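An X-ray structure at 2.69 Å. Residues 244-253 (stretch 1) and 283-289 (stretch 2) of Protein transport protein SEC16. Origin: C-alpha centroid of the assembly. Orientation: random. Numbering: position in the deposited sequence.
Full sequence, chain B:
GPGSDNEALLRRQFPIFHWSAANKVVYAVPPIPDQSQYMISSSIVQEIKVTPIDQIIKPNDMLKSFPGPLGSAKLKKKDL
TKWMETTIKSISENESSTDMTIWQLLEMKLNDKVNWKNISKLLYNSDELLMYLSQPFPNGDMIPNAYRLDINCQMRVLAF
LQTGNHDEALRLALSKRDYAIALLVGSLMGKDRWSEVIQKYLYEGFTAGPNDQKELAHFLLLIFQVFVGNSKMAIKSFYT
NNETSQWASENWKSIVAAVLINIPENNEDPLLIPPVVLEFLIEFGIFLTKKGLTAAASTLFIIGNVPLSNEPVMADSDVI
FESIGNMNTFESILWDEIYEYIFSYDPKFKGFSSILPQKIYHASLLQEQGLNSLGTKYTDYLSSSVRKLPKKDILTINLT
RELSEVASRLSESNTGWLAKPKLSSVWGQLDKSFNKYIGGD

Stretch 1 244-253: TSQWASENWK
Stretch 2, residues 283-289: EFGIFLT

No hydrogen bond crosses between these two stretches of SEC16; instead, two phenylalanine rings set their edges against backbone carbonyl oxygens of the facing helix. Phe-287 CZ lies 3.5 Å from Ser-245 O, and Phe-284 CZ lies 3.7 Å from Ala-248 O, each oxygen near the plane of its ring, where the weakly positive C-H rim favours it. The example illustrates how aromatic side chains can knit steeply crossed helices through packing alone.

Helix 244-250 and helix 283-289 cross at -106°, with axes 10.6 Å apart at closest approach and Ser-249 CA 6.5 Å from Leu-288 CA. The first helix is regular up to Glu-250. Asn-251 then leaves helical geometry (phi/psi -117/24), and a new helix starts at Trp-252. At this break, Asn-251, whose CA-to-CB bond points away from the second helix, bonds back through ND2 to Trp-247 O at 3.0 Å.

From the second helix, Phe-284 (chi1 -166°, t; chi2 -155°) and Phe-287 (chi1 163°, t; chi2 81°) point toward the first. Small residues receive them: Ala-248 CB is 4.1 Å from Phe-287 CE2 and 4.4 Å from Phe-284 CE2, so a single methyl touches both rings. Ser-249 (chi1 p) brings CB to 4.0 Å from Phe-287 CE2 while its OG donates to Ser-245 O at 3.0 Å, satisfying the hydroxyl within its own helix.

Leu-288 (m, t) starts sideways, but its end comes nearer, placing CD2 4.2 Å from both Ser-249 CA and Trp-252 CB. Trp-252 (chi1 p, chi2 -89°) points toward the second helix, yet its indole leads away; its CB packs 3.7 Å from Phe-284 CZ. Together the stretches bury 283 Å², a modest area to which Phe-287 contributes most, with Phe-284, Phe-287 and Leu-288 all buried in the assembly.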

# COMPACT_ATOMS: atom_id res chain seq x y z
N THR B 244 -35.05 4.43 6.72
CA THR B 244 -33.70 4.98 6.76
C THR B 244 -33.30 5.59 5.43
O THR B 244 -32.39 6.42 5.37
CB THR B 244 -32.67 3.90 7.14
OG1 THR B 244 -32.36 3.12 5.98
CG2 THR B 244 -33.23 3.00 8.23
N SER B 245 -33.97 5.18 4.36
CA SER B 245 -33.68 5.75 3.05
C SER B 245 -34.29 7.14 2.92
O SER B 245 -33.71 8.02 2.29
CB SER B 245 -34.18 4.83 1.93
OG SER B 245 -35.60 4.81 1.88
N GLN B 246 -35.45 7.33 3.53
CA GLN B 246 -36.09 8.64 3.53
C GLN B 246 -35.24 9.61 4.34
O GLN B 246 -35.08 10.77 3.96
CB GLN B 246 -37.50 8.56 4.12
N TRP B 247 -34.67 9.12 5.44
CA TRP B 247 -33.79 9.94 6.26
C TRP B 247 -32.53 10.33 5.48
O TRP B 247 -32.13 11.49 5.48
CB TRP B 247 -33.40 9.19 7.54
CG TRP B 247 -32.21 9.77 8.23
CD1 TRP B 247 -32.19 10.86 9.06
CD2 TRP B 247 -30.86 9.30 8.16
NE1 TRP B 247 -30.91 11.09 9.51
CE2 TRP B 247 -30.08 10.14 8.97
CE3 TRP B 247 -30.24 8.24 7.49
CZ2 TRP B 247 -28.70 9.96 9.13
CZ3 TRP B 247 -28.88 8.07 7.64
CH2 TRP B 247 -28.12 8.92 8.46
N ALA B 248 -31.93 9.35 4.82
CA ALA B 248 -30.68 9.56 4.10
C ALA B 248 -30.84 10.55 2.96
O ALA B 248 -29.99 11.43 2.77
CB ALA B 248 -30.14 8.24 3.57
N SER B 249 -31.92 10.42 2.20
CA SER B 249 -32.15 11.29 1.06
C SER B 249 -32.59 12.68 1.50
O SER B 249 -32.34 13.67 0.82
CB SER B 249 -33.17 10.67 0.10
OG SER B 249 -34.42 10.48 0.75
N GLU B 250 -33.23 12.75 2.66
CA GLU B 250 -33.70 14.03 3.18
C GLU B 250 -32.57 14.83 3.84
O GLU B 250 -32.61 16.06 3.86
CB GLU B 250 -34.86 13.83 4.16
N ASN B 251 -31.57 14.13 4.36
CA ASN B 251 -30.46 14.79 5.06
C ASN B 251 -29.10 14.60 4.41
O ASN B 251 -28.08 14.71 5.09
CB ASN B 251 -30.39 14.31 6.52
CG ASN B 251 -31.63 14.68 7.31
OD1 ASN B 251 -31.68 15.73 7.94
ND2 ASN B 251 -32.63 13.81 7.28
N TRP B 252 -29.08 14.34 3.11
CA TRP B 252 -27.83 14.04 2.42
C TRP B 252 -26.79 15.14 2.57
O TRP B 252 -25.59 14.87 2.62
CB TRP B 252 -28.08 13.76 0.94
CG TRP B 252 -28.45 14.98 0.13
CD1 TRP B 252 -29.70 15.47 -0.08
CD2 TRP B 252 -27.55 15.84 -0.58
NE1 TRP B 252 -29.64 16.59 -0.88
CE2 TRP B 252 -28.33 16.84 -1.20
CE3 TRP B 252 -26.16 15.87 -0.76
CZ2 TRP B 252 -27.78 17.85 -1.97
CZ3 TRP B 252 -25.62 16.88 -1.52
CH2 TRP B 252 -26.42 17.86 -2.12
N LYS B 253 -27.25 16.38 2.65
CA LYS B 253 -26.33 17.51 2.75
C LYS B 253 -25.46 17.47 4.01
O LYS B 253 -24.24 17.63 3.92
CB LYS B 253 -27.10 18.83 2.66
CG LYS B 253 -27.29 19.32 1.25
CD LYS B 253 -27.97 20.67 1.24
CE LYS B 253 -28.21 21.17 -0.16
NZ LYS B 253 -28.97 22.45 -0.13
N GLU B 283 -20.98 5.66 -4.23
CA GLU B 283 -22.06 4.79 -3.74
C GLU B 283 -23.30 5.58 -3.34
O GLU B 283 -24.43 5.19 -3.64
CB GLU B 283 -21.57 3.96 -2.56
CG GLU B 283 -20.69 2.80 -2.97
CD GLU B 283 -21.43 1.82 -3.84
OE1 GLU B 283 -22.56 1.43 -3.47
OE2 GLU B 283 -20.90 1.45 -4.91
N PHE B 284 -23.08 6.70 -2.66
CA PHE B 284 -24.17 7.53 -2.16
C PHE B 284 -24.76 8.37 -3.30
O PHE B 284 -25.96 8.67 -3.30
CB PHE B 284 -23.68 8.43 -1.03
CG PHE B 284 -24.78 9.08 -0.24
CD1 PHE B 284 -24.56 10.26 0.44
CD2 PHE B 284 -26.03 8.50 -0.17
CE1 PHE B 284 -25.57 10.85 1.18
CE2 PHE B 284 -27.04 9.09 0.55
CZ PHE B 284 -26.81 10.27 1.23
N GLY B 285 -23.92 8.75 -4.25
CA GLY B 285 -24.37 9.47 -5.43
C GLY B 285 -25.23 8.61 -6.35
O GLY B 285 -25.98 9.12 -7.17
N ILE B 286 -25.10 7.29 -6.20
CA ILE B 286 -25.92 6.34 -6.94
C ILE B 286 -27.28 6.23 -6.28
O ILE B 286 -28.32 6.38 -6.92
CB ILE B 286 -25.27 4.95 -6.98
CG1 ILE B 286 -24.15 4.92 -8.03
CG2 ILE B 286 -26.31 3.88 -7.29
CD1 ILE B 286 -23.26 3.72 -7.91
N PHE B 287 -27.28 5.98 -4.98
CA PHE B 287 -28.50 5.91 -4.20
C PHE B 287 -29.41 7.09 -4.50
O PHE B 287 -30.61 6.93 -4.74
CB PHE B 287 -28.18 5.85 -2.71
CG PHE B 287 -29.34 6.17 -1.82
CD1 PHE B 287 -30.29 5.21 -1.52
CD2 PHE B 287 -29.48 7.44 -1.28
CE1 PHE B 287 -31.36 5.50 -0.70
CE2 PHE B 287 -30.55 7.74 -0.45
CZ PHE B 287 -31.49 6.77 -0.17
N LEU B 288 -28.84 8.29 -4.48
CA LEU B 288 -29.60 9.52 -4.68
C LEU B 288 -30.24 9.56 -6.06
O LEU B 288 -31.37 10.04 -6.22
CB LEU B 288 -28.72 10.75 -4.47
CG LEU B 288 -28.28 10.96 -3.02
CD1 LEU B 288 -27.25 12.08 -2.91
CD2 LEU B 288 -29.50 11.24 -2.15
N THR B 289 -29.51 9.08 -7.06
CA THR B 289 -30.03 8.99 -8.41
C THR B 289 -31.30 8.16 -8.45
O THR B 289 -32.34 8.62 -8.93
CB THR B 289 -28.99 8.38 -9.36
OG1 THR B 289 -27.86 9.25 -9.45
CG2 THR B 289 -29.59 8.21 -10.74